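Local structure of adenosine monophosphate-protein transferase vopS (Vibrio parahaemolyticus, 3LET) at residues A[269-274]-A[279-284]. The protein transfers AMP from ATP to a specific threonine of host Rho GTPases, blocking their binding to downstream effectors and thereby inhibiting actin assembly in infected cells. Sequence-based numbering, arbitrary orientation.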
ATOM      1  N   ALA A 269       6.547   8.067 -10.023  1.00 15.49           N
ATOM      2  CA  ALA A 269       7.197   6.761  -9.903  1.00 14.93           C
ATOM      3  C   ALA A 269       6.679   6.017  -8.678  1.00 15.54           C
ATOM      4  O   ALA A 269       6.453   4.804  -8.713  1.00 15.90           O
ATOM      5  CB  ALA A 269       8.750   6.937  -9.781  1.00 15.23           C
ATOM      6  N   GLY A 270       6.556   6.733  -7.573  1.00 13.80           N
ATOM      7  CA  GLY A 270       6.140   6.117  -6.322  1.00 15.15           C
ATOM      8  C   GLY A 270       4.731   5.582  -6.361  1.00 10.92           C
ATOM      9  O   GLY A 270       4.451   4.469  -5.886  1.00 14.25           O
ATOM     10  N   VAL A 271       3.802   6.377  -6.871  1.00 12.09           N
ATOM     11  CA  VAL A 271       2.408   5.939  -6.907  1.00 12.98           C
ATOM     12  C   VAL A 271       2.245   4.727  -7.817  1.00 14.39           C
ATOM     13  O   VAL A 271       1.620   3.744  -7.457  1.00 13.57           O
ATOM     14  CB  VAL A 271       1.468   7.043  -7.449  1.00 16.43           C
ATOM     15  CG1 VAL A 271       0.032   6.479  -7.594  1.00 15.33           C
ATOM     16  CG2 VAL A 271       1.500   8.233  -6.527  1.00 15.20           C
ATOM     17  N   ILE A 272       2.796   4.801  -9.024  1.00 12.32           N
ATOM     18  CA  ILE A 272       2.501   3.772  -9.997  1.00 12.92           C
ATOM     19  C   ILE A 272       3.397   2.576  -9.724  1.00 15.74           C
ATOM     20  O   ILE A 272       2.954   1.424  -9.800  1.00 18.20           O
ATOM     21  CB  ILE A 272       2.681   4.274 -11.449  1.00 10.43           C
ATOM     22  CG1 ILE A 272       1.626   5.350 -11.762  1.00 12.29           C
ATOM     23  CG2 ILE A 272       2.523   3.124 -12.440  1.00 23.23           C
ATOM     24  CD1 ILE A 272       1.986   6.195 -13.019  1.00 13.55           C
ATOM     25  N   GLY A 273       4.632   2.860  -9.349  1.00 14.28           N
ATOM     26  CA  GLY A 273       5.646   1.827  -9.155  1.00 18.70           C
ATOM     27  C   GLY A 273       5.385   0.939  -7.944  1.00 17.85           C
ATOM     28  O   GLY A 273       5.750  -0.233  -7.930  1.00 15.33           O
ATOM     29  N   TYR A 274       4.808   1.511  -6.903  1.00 12.76           N
ATOM     30  CA  TYR A 274       4.491   0.733  -5.697  1.00  9.62           C
ATOM     31  C   TYR A 274       3.039   0.253  -5.738  1.00 16.34           C
ATOM     32  O   TYR A 274       2.633  -0.531  -4.882  1.00 14.79           O
ATOM     33  CB  TYR A 274       4.684   1.599  -4.457  1.00  9.22           C
ATOM     34  CG  TYR A 274       6.118   1.810  -4.022  1.00 10.95           C
ATOM     35  CD1 TYR A 274       6.996   0.710  -3.895  1.00 11.08           C
ATOM     36  CD2 TYR A 274       6.577   3.078  -3.667  1.00 12.69           C
ATOM     37  CE1 TYR A 274       8.280   0.879  -3.455  1.00 15.12           C
ATOM     38  CE2 TYR A 274       7.871   3.263  -3.236  1.00 16.00           C
ATOM     39  CZ  TYR A 274       8.717   2.148  -3.135  1.00 16.95           C
ATOM     40  OH  TYR A 274       9.998   2.291  -2.714  1.00 16.96           O
ATOM     41  N   ASP A 279      -6.871   1.030  -7.452  1.00 15.39           N
ATOM     42  CA  ASP A 279      -7.097   1.355  -8.852  1.00 20.06           C
ATOM     43  C   ASP A 279      -6.876   2.853  -9.041  1.00 23.04           C
ATOM     44  O   ASP A 279      -6.848   3.620  -8.071  1.00 17.93           O
ATOM     45  CB  ASP A 279      -8.533   0.988  -9.250  1.00 24.74           C
ATOM     46  CG  ASP A 279      -8.771   1.017 -10.770  1.00 27.20           C
ATOM     47  OD1 ASP A 279      -7.794   1.144 -11.557  1.00 30.44           O
ATOM     48  OD2 ASP A 279      -9.965   0.906 -11.163  1.00 29.16           O
ATOM     49  N   GLY A 280      -6.723   3.262 -10.292  1.00 14.48           N
ATOM     50  CA  GLY A 280      -6.490   4.668 -10.606  1.00 14.85           C
ATOM     51  C   GLY A 280      -5.084   5.141 -10.244  1.00 20.08           C
ATOM     52  O   GLY A 280      -4.848   6.333 -10.010  1.00 16.57           O
ATOM     53  N   ASN A 281      -4.134   4.228 -10.190  1.00 13.57           N
ATOM     54  CA  ASN A 281      -2.746   4.639  -9.978  1.00 13.92           C
ATOM     55  C   ASN A 281      -2.212   5.536 -11.092  1.00 15.82           C
ATOM     56  O   ASN A 281      -1.484   6.475 -10.816  1.00 13.49           O
ATOM     57  CB  ASN A 281      -1.844   3.407  -9.859  1.00 11.08           C
ATOM     58  CG  ASN A 281      -2.152   2.634  -8.609  1.00 20.10           C
ATOM     59  OD1 ASN A 281      -2.022   3.177  -7.527  1.00 17.86           O
ATOM     60  ND2 ASN A 281      -2.604   1.392  -8.746  1.00 20.76           N
ATOM     61  N   GLY A 282      -2.543   5.224 -12.342  1.00 16.81           N
ATOM     62  CA  GLY A 282      -2.051   6.022 -13.455  1.00 18.73           C
ATOM     63  C   GLY A 282      -2.599   7.445 -13.351  1.00 18.16           C
ATOM     64  O   GLY A 282      -1.859   8.438 -13.485  1.00 14.75           O
ATOM     65  N   ARG A 283      -3.894   7.557 -13.048  1.00 15.72           N
ATOM     66  CA  ARG A 283      -4.519   8.875 -12.910  1.00 14.88           C
ATOM     67  C   ARG A 283      -3.892   9.637 -11.757  1.00 12.73           C
ATOM     68  O   ARG A 283      -3.626  10.824 -11.883  1.00 18.10           O
ATOM     69  CB  ARG A 283      -6.018   8.735 -12.597  1.00 19.12           C
ATOM     70  CG  ARG A 283      -6.839   8.467 -13.827  1.00 25.79           C
ATOM     71  CD  ARG A 283      -8.279   8.193 -13.442  1.00 30.68           C
ATOM     72  NE  ARG A 283      -9.069   7.997 -14.643  1.00 32.96           N
ATOM     73  CZ  ARG A 283     -10.143   8.705 -14.964  1.00 32.98           C
ATOM     74  NH1 ARG A 283     -10.587   9.647 -14.145  1.00 21.46           N
ATOM     75  NH2 ARG A 283     -10.787   8.442 -16.095  1.00 27.75           N
ATOM     76  N   MET A 284      -3.673   8.974 -10.625  1.00 13.18           N
ATOM     77  CA  MET A 284      -3.074   9.667  -9.484  1.00 13.72           C
ATOM     78  C   MET A 284      -1.652  10.101  -9.779  1.00 11.48           C
ATOM     79  O   MET A 284      -1.249  11.219  -9.419  1.00 14.55           O
ATOM     80  CB  MET A 284      -3.051   8.801  -8.223  1.00 13.36           C
ATOM     81  CG  MET A 284      -4.331   8.896  -7.389  1.00 26.88           C
ATOM     82  SD  MET A 284      -4.624  10.583  -6.771  1.00 21.50           S
ATOM     83  CE  MET A 284      -3.531  10.712  -5.345  1.00 19.45           C
TER
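V271 and I272 set their CG1 atoms against the first turn of the helix beginning at N281, where the Fic motif of VopS, HGFTDGNGR, which links the two helices, leads into helix 281-295. The C-terminal part of helix 260-274 packs here against the N-terminal turn of helix 281-295, and the CA atoms of I272 and N281, the nearest pair across the two segments, are 5.3 Å apart. V271, branched at CB, brings a compact methyl close to the helix: CG1, anti to the backbone N (chi1 175°), lies 3.9 Å from M284 CB, while L245 of helix 238-255 also packs on the valine. From there the bent chain of M284 leads away to helix 207-217, as a long flexible thioether can. The longer I272 reaches G282, which lacks a side chain and presents its bare CA to the methyl, 4.1 Å from I272 CD1. N281 directs its side chain toward helix 260-274; OD1 lies 3.9 Å from V271 CG1 while accepting a hydrogen bond from F277 N, which ties the intervening loop to the new helix. By analogy with related enzymes, G280, the N-cap residue with phi 73°, N281 and G282 probably bind ATP, so the contact includes residues of the probable nucleotide site. Both branched residues converge on one backbone oxygen, N281 O, which lies 3.6 Å from V271 CG1 and 3.4 Å from I272 CG1.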